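Local coordinates for NAD nucleotidase (Haemophilus influenzae, PDB 3ZTV), which degrades NAD to adenosine and nicotinamide riboside, and also hydrolyses 5'-AMP and other nucleotides as a zinc-dependent periplasmic 5'-nucleotidase, at residues 75-79 with 547-551; 105-109 with 168-174. All blocks are in the same frame, centred on the assembly; numbering follows the deposited sequence.

Overall arrangement
The chain starts in the metallophosphoesterase domain, where Asp20, His22, Asp70, Asn102 and Asp226 bind two zinc ions. Shortly after Asp70 it runs into the short helix 76-79, one half of contact 1. It then passes strand 97-99 and Asn102 and reaches residues 105-109. These meet residues 168-174, after helix 162-167, and so close the shorter loop of contact 2 within the same domain. Only near the C terminus does helix 545-555 return to 75-79 and close contact 1. The loop of contact 2 thus lies wholly within that of contact 1. Contact 1 joins the N-terminal domain to the C-terminal, nucleoside-binding part. The centres of the two contacts are about 18 Å apart.

Contact 1 of 2, residues 75-79 with 547-551; sequences TLYFT and ESFIK
Thr75 and Glu547 make the closest backbone approach, with their CA atoms 7.6 Å apart. The backbones do not meet; side chains bridge the gap, and Glu547 OE2 also lies 3.6 Å from Thr75 C. Residues 76-79 form a short helix, and 547-551 lie within the longer helix 545-555. Thr75 is the N-cap of the short helix: its OG1 accepts from Tyr77 N at 3.0 Å, and the same hydroxyl is hydrogen-bonded to Ser23 O.

Across the contact, Thr79 OG1 donates to Glu547 OE1 at 2.6 Å, from 45° above the carboxylate plane. Glu547, bent at chi2 (-67°), runs past the Thr79 side chain in the opposite direction. The other Glu547 oxygen, OE2, is bonded to Tyr427 OH, so both carboxylate oxygens have a partner. Leu76 CD2 packs 3.4 Å from Glu547 OE2 and 3.9 Å from Ile550 CD1. Thr79 CG2 lies near Ile550 CG2, extending this small apolar patch.

This is a buried joint between the metallophosphoesterase domain and the C-terminal domain of the 5'-nucleotidase fold. Helix 423-429 borders both segments: Phe423 touches Thr79 and Ile550. Helix 337-353 packs against Leu76 and Tyr77, while Phe549 turns to helix 386-396.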
loop_
_atom_site.group_PDB
_atom_site.type_symbol
_atom_site.label_atom_id
_atom_site.label_comp_id
_atom_site.label_asym_id
_atom_site.label_seq_id
_atom_site.Cartn_x
_atom_site.Cartn_y
_atom_site.Cartn_z
ATOM N N THR A 75 -25.811 -21.217 -4.729
ATOM C CA THR A 75 -26.927 -22.124 -5.024
ATOM C C THR A 75 -27.106 -22.229 -6.536
ATOM O O THR A 75 -26.490 -21.482 -7.303
ATOM C CB THR A 75 -28.270 -21.612 -4.467
ATOM O OG1 THR A 75 -28.754 -20.578 -5.325
ATOM C CG2 THR A 75 -28.141 -21.101 -3.020
ATOM N N LEU A 76 -27.979 -23.141 -6.970
ATOM C CA LEU A 76 -28.278 -23.284 -8.396
ATOM C C LEU A 76 -28.963 -22.051 -8.987
ATOM O O LEU A 76 -29.033 -21.902 -10.206
ATOM C CB LEU A 76 -29.120 -24.540 -8.676
ATOM C CG LEU A 76 -28.405 -25.886 -8.546
ATOM C CD1 LEU A 76 -29.403 -27.015 -8.763
ATOM C CD2 LEU A 76 -27.268 -25.993 -9.543
ATOM N N TYR A 77 -29.473 -21.160 -8.137
ATOM C CA TYR A 77 -30.044 -19.915 -8.651
ATOM C C TYR A 77 -28.988 -19.042 -9.327
ATOM O O TYR A 77 -29.316 -18.234 -10.196
ATOM C CB TYR A 77 -30.782 -19.131 -7.561
ATOM C CG TYR A 77 -32.166 -19.675 -7.272
ATOM C CD1 TYR A 77 -33.213 -19.491 -8.177
ATOM C CD2 TYR A 77 -32.436 -20.364 -6.101
ATOM C CE1 TYR A 77 -34.484 -19.985 -7.916
ATOM C CE2 TYR A 77 -33.710 -20.867 -5.831
ATOM C CZ TYR A 77 -34.729 -20.662 -6.747
ATOM O OH TYR A 77 -36.000 -21.158 -6.509
ATOM N N PHE A 78 -27.724 -19.197 -8.935
ATOM C CA PHE A 78 -26.659 -18.561 -9.693
ATOM C C PHE A 78 -26.292 -19.392 -10.916
ATOM O O PHE A 78 -26.328 -18.903 -12.043
ATOM C CB PHE A 78 -25.383 -18.329 -8.882
ATOM C CG PHE A 78 -24.272 -17.832 -9.737
ATOM C CD1 PHE A 78 -24.349 -16.579 -10.297
ATOM C CD2 PHE A 78 -23.219 -18.656 -10.086
ATOM C CE1 PHE A 78 -23.362 -16.115 -11.133
ATOM C CE2 PHE A 78 -22.225 -18.197 -10.929
ATOM C CZ PHE A 78 -22.300 -16.927 -11.448
ATOM N N THR A 79 -25.918 -20.643 -10.670
ATOM C CA THR A 79 -25.371 -21.529 -11.689
ATOM C C THR A 79 -26.226 -21.624 -12.949
ATOM O O THR A 79 -25.709 -21.585 -14.056
ATOM C CB THR A 79 -25.187 -22.933 -11.103
ATOM O OG1 THR A 79 -24.494 -22.832 -9.850
ATOM C CG2 THR A 79 -24.403 -23.829 -12.057
ATOM N N GLU A 547 -21.413 -27.523 -6.073
ATOM C CA GLU A 547 -21.081 -26.538 -7.096
ATOM C C GLU A 547 -19.655 -26.725 -7.636
ATOM O O GLU A 547 -19.407 -26.501 -8.818
ATOM C CB GLU A 547 -21.313 -25.110 -6.583
ATOM C CG GLU A 547 -22.785 -24.808 -6.269
ATOM C CD GLU A 547 -23.674 -24.799 -7.503
ATOM O OE1 GLU A 547 -23.149 -24.653 -8.621
ATOM O OE2 GLU A 547 -24.912 -24.930 -7.352
ATOM N N SER A 548 -18.734 -27.163 -6.782
ATOM C CA SER A 548 -17.383 -27.499 -7.244
ATOM C C SER A 548 -17.425 -28.658 -8.241
ATOM O O SER A 548 -16.739 -28.648 -9.271
ATOM C CB SER A 548 -16.497 -27.881 -6.059
ATOM O OG SER A 548 -16.304 -26.786 -5.184
ATOM N N PHE A 549 -18.249 -29.654 -7.938
ATOM C CA PHE A 549 -18.405 -30.796 -8.823
ATOM C C PHE A 549 -18.960 -30.359 -10.170
ATOM O O PHE A 549 -18.469 -30.781 -11.213
ATOM C CB PHE A 549 -19.289 -31.869 -8.193
ATOM C CG PHE A 549 -19.160 -33.206 -8.863
ATOM C CD1 PHE A 549 -19.748 -33.436 -10.092
ATOM C CD2 PHE A 549 -18.399 -34.211 -8.291
ATOM C CE1 PHE A 549 -19.613 -34.656 -10.722
ATOM C CE2 PHE A 549 -18.262 -35.434 -8.920
ATOM C CZ PHE A 549 -18.870 -35.651 -10.139
ATOM N N ILE A 550 -19.973 -29.496 -10.152
ATOM C CA ILE A 550 -20.519 -28.939 -11.387
ATOM C C ILE A 550 -19.455 -28.196 -12.219
ATOM O O ILE A 550 -19.362 -28.389 -13.433
ATOM C CB ILE A 550 -21.730 -28.028 -11.096
ATOM C CG1 ILE A 550 -22.928 -28.877 -10.676
ATOM C CG2 ILE A 550 -22.071 -27.171 -12.300
ATOM C CD1 ILE A 550 -23.986 -28.088 -9.927
ATOM N N LYS A 551 -18.651 -27.353 -11.575
ATOM C CA LYS A 551 -17.569 -26.666 -12.293
ATOM C C LYS A 551 -16.601 -27.652 -12.947
ATOM O O LYS A 551 -16.136 -27.439 -14.071
ATOM C CB LYS A 551 -16.772 -25.768 -11.353
ATOM C CG LYS A 551 -17.514 -24.572 -10.823
ATOM C CD LYS A 551 -16.549 -23.686 -10.053
ATOM C CE LYS A 551 -17.279 -22.571 -9.338
ATOM N NZ LYS A 551 -16.330 -21.683 -8.606
#

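Contact 2 of 2, residues 105-109 with 168-174; sequences FDAGN and SSPGKDV
Phe105 and Ser169 join two loops of the metallophosphoesterase domain close to its two-zinc site. Residues 105-108 form a type I beta turn leading into the helix that contains Asn109. Residues 168-174 follow helix 162-167 and lead into strand 174-176, with a second type I turn at 171-174.

Backbone bonding centres on Phe105 O, which accepts from Ser169 N at 3.1 Å and from Gly108 N within its own turn. The two donors arrive from opposite faces of the carbonyl plane. Gly108 CA also makes a CA-H...O contact with Ser169 O at 3.2 Å, nearly straight at the hydrogen (169°).

Apolar packing comes from the Phe105 ring. Pro170 CB lies 3.7 Å from Phe105 CD1, and the two side chains cross at about a right angle. Val174 CG1 lies farther off, near Phe105 CZ. Val128 of strand 128-130 touches both Phe105 and Val174.

Among the polar side chains, Ser168 OG lies within hydrogen-bonding distance of both Asp106 OD1 and the backbone O of the zinc ligand Asn102. Its place is less sure, and the acceptor of its proton is left open. A water links Asp106 O to Ser169 OG.

With CG beside the backbone N and anti to the carbonyl carbon (chi1 -68°), the Asn109 amide reaches Gly171 and Asp173. Asn109 OD1 takes Gly171 N at 2.8 Å, from 45° out of its carbonyl plane. Asn109 ND2 makes a weak bond to Asp173 OD1, which is also bonded to Ser134 OG. A second water accepts from Asn109 ND2 and donates to Asp173 OD2 at 2.7 Å.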
loop_
_atom_site.group_PDB
_atom_site.type_symbol
_atom_site.label_atom_id
_atom_site.label_comp_id
_atom_site.label_asym_id
_atom_site.label_seq_id
_atom_site.Cartn_x
_atom_site.Cartn_y
_atom_site.Cartn_z
ATOM N N PHE A 105 -16.442 -12.031 -8.786
ATOM C CA PHE A 105 -15.440 -12.346 -9.806
ATOM C C PHE A 105 -15.207 -13.854 -10.027
ATOM O O PHE A 105 -14.298 -14.226 -10.772
ATOM C CB PHE A 105 -14.113 -11.643 -9.475
ATOM C CG PHE A 105 -14.160 -10.155 -9.669
ATOM C CD1 PHE A 105 -13.977 -9.604 -10.927
ATOM C CD2 PHE A 105 -14.399 -9.301 -8.598
ATOM C CE1 PHE A 105 -14.020 -8.229 -11.119
ATOM C CE2 PHE A 105 -14.449 -7.925 -8.783
ATOM C CZ PHE A 105 -14.251 -7.391 -10.044
ATOM N N ASP A 106 -16.014 -14.714 -9.399
ATOM C CA ASP A 106 -15.790 -16.169 -9.486
ATOM C C ASP A 106 -15.826 -16.737 -10.908
ATOM O O ASP A 106 -15.153 -17.733 -11.188
ATOM C CB ASP A 106 -16.808 -16.932 -8.638
ATOM C CG ASP A 106 -16.444 -16.971 -7.162
ATOM O OD1 ASP A 106 -15.478 -16.277 -6.737
ATOM O OD2 ASP A 106 -17.146 -17.695 -6.424
ATOM N N ALA A 107 -16.621 -16.127 -11.782
ATOM C CA ALA A 107 -16.717 -16.557 -13.177
ATOM C C ALA A 107 -16.038 -15.543 -14.102
ATOM O O ALA A 107 -16.447 -15.354 -15.250
ATOM C CB ALA A 107 -18.185 -16.793 -13.568
ATOM N N GLY A 108 -15.003 -14.882 -13.590
ATOM C CA GLY A 108 -14.239 -13.940 -14.388
ATOM C C GLY A 108 -14.957 -12.636 -14.655
ATOM O O GLY A 108 -16.063 -12.412 -14.160
ATOM N N ASN A 109 -14.334 -11.761 -15.435
ATOM C CA ASN A 109 -14.977 -10.509 -15.796
ATOM C C ASN A 109 -16.259 -10.781 -16.565
ATOM O O ASN A 109 -17.240 -10.041 -16.467
ATOM C CB ASN A 109 -14.049 -9.651 -16.653
ATOM C CG ASN A 109 -12.838 -9.131 -15.893
ATOM O OD1 ASN A 109 -12.637 -9.421 -14.717
ATOM N ND2 ASN A 109 -12.010 -8.360 -16.589
ATOM N N SER A 168 -10.591 -15.701 -6.163
ATOM C CA SER A 168 -11.570 -15.527 -7.228
ATOM C C SER A 168 -10.819 -15.343 -8.539
ATOM O O SER A 168 -9.609 -15.563 -8.590
ATOM C CB SER A 168 -12.504 -14.345 -6.961
ATOM O OG SER A 168 -13.640 -14.401 -7.817
ATOM N N SER A 169 -11.521 -14.934 -9.592
ATOM C CA SER A 169 -10.917 -14.915 -10.927
ATOM C C SER A 169 -11.054 -13.580 -11.667
ATOM O O SER A 169 -11.483 -13.549 -12.826
ATOM C CB SER A 169 -11.476 -16.056 -11.792
ATOM O OG SER A 169 -11.247 -17.310 -11.178
ATOM N N PRO A 170 -10.671 -12.466 -11.017
ATOM C CA PRO A 170 -10.733 -11.215 -11.779
ATOM C C PRO A 170 -9.748 -11.199 -12.954
ATOM O O PRO A 170 -8.662 -11.775 -12.874
ATOM C CB PRO A 170 -10.321 -10.163 -10.740
ATOM C CG PRO A 170 -9.434 -10.896 -9.819
ATOM C CD PRO A 170 -10.075 -12.256 -9.684
ATOM N N GLY A 171 -10.130 -10.534 -14.033
ATOM C CA GLY A 171 -9.244 -10.404 -15.177
ATOM C C GLY A 171 -8.063 -9.491 -14.886
ATOM O O GLY A 171 -8.110 -8.666 -13.969
ATOM N N LYS A 172 -7.000 -9.616 -15.675
ATOM C CA LYS A 172 -5.777 -8.849 -15.443
ATOM C C LYS A 172 -5.964 -7.350 -15.672
ATOM O O LYS A 172 -5.164 -6.541 -15.199
ATOM C CB LYS A 172 -4.629 -9.380 -16.314
ATOM C CG LYS A 172 -4.667 -8.935 -17.779
ATOM C CD LYS A 172 -5.923 -9.408 -18.489
ATOM C CE LYS A 172 -5.818 -9.271 -20.007
ATOM N NZ LYS A 172 -5.745 -7.856 -20.483
ATOM N N ASP A 173 -7.010 -6.975 -16.401
ATOM C CA ASP A 173 -7.269 -5.566 -16.687
ATOM C C ASP A 173 -8.058 -4.872 -15.576
ATOM O O ASP A 173 -8.478 -3.725 -15.737
ATOM C CB ASP A 173 -7.945 -5.373 -18.052
ATOM C CG ASP A 173 -9.257 -6.130 -18.185
ATOM O OD1 ASP A 173 -9.974 -6.305 -17.176
ATOM O OD2 ASP A 173 -9.580 -6.545 -19.324
ATOM N N VAL A 174 -8.270 -5.583 -14.474
ATOM C CA VAL A 174 -8.881 -4.996 -13.277
ATOM C C VAL A 174 -7.813 -4.820 -12.206
ATOM O O VAL A 174 -7.187 -5.787 -11.790
ATOM C CB VAL A 174 -10.001 -5.888 -12.729
ATOM C CG1 VAL A 174 -10.630 -5.235 -11.495
ATOM C CG2 VAL A 174 -11.047 -6.117 -13.807
HETATM O O HOH W 1 -12.918 -18.116 -9.322
HETATM O O HOH W 2 -12.088 -7.590 -19.486
#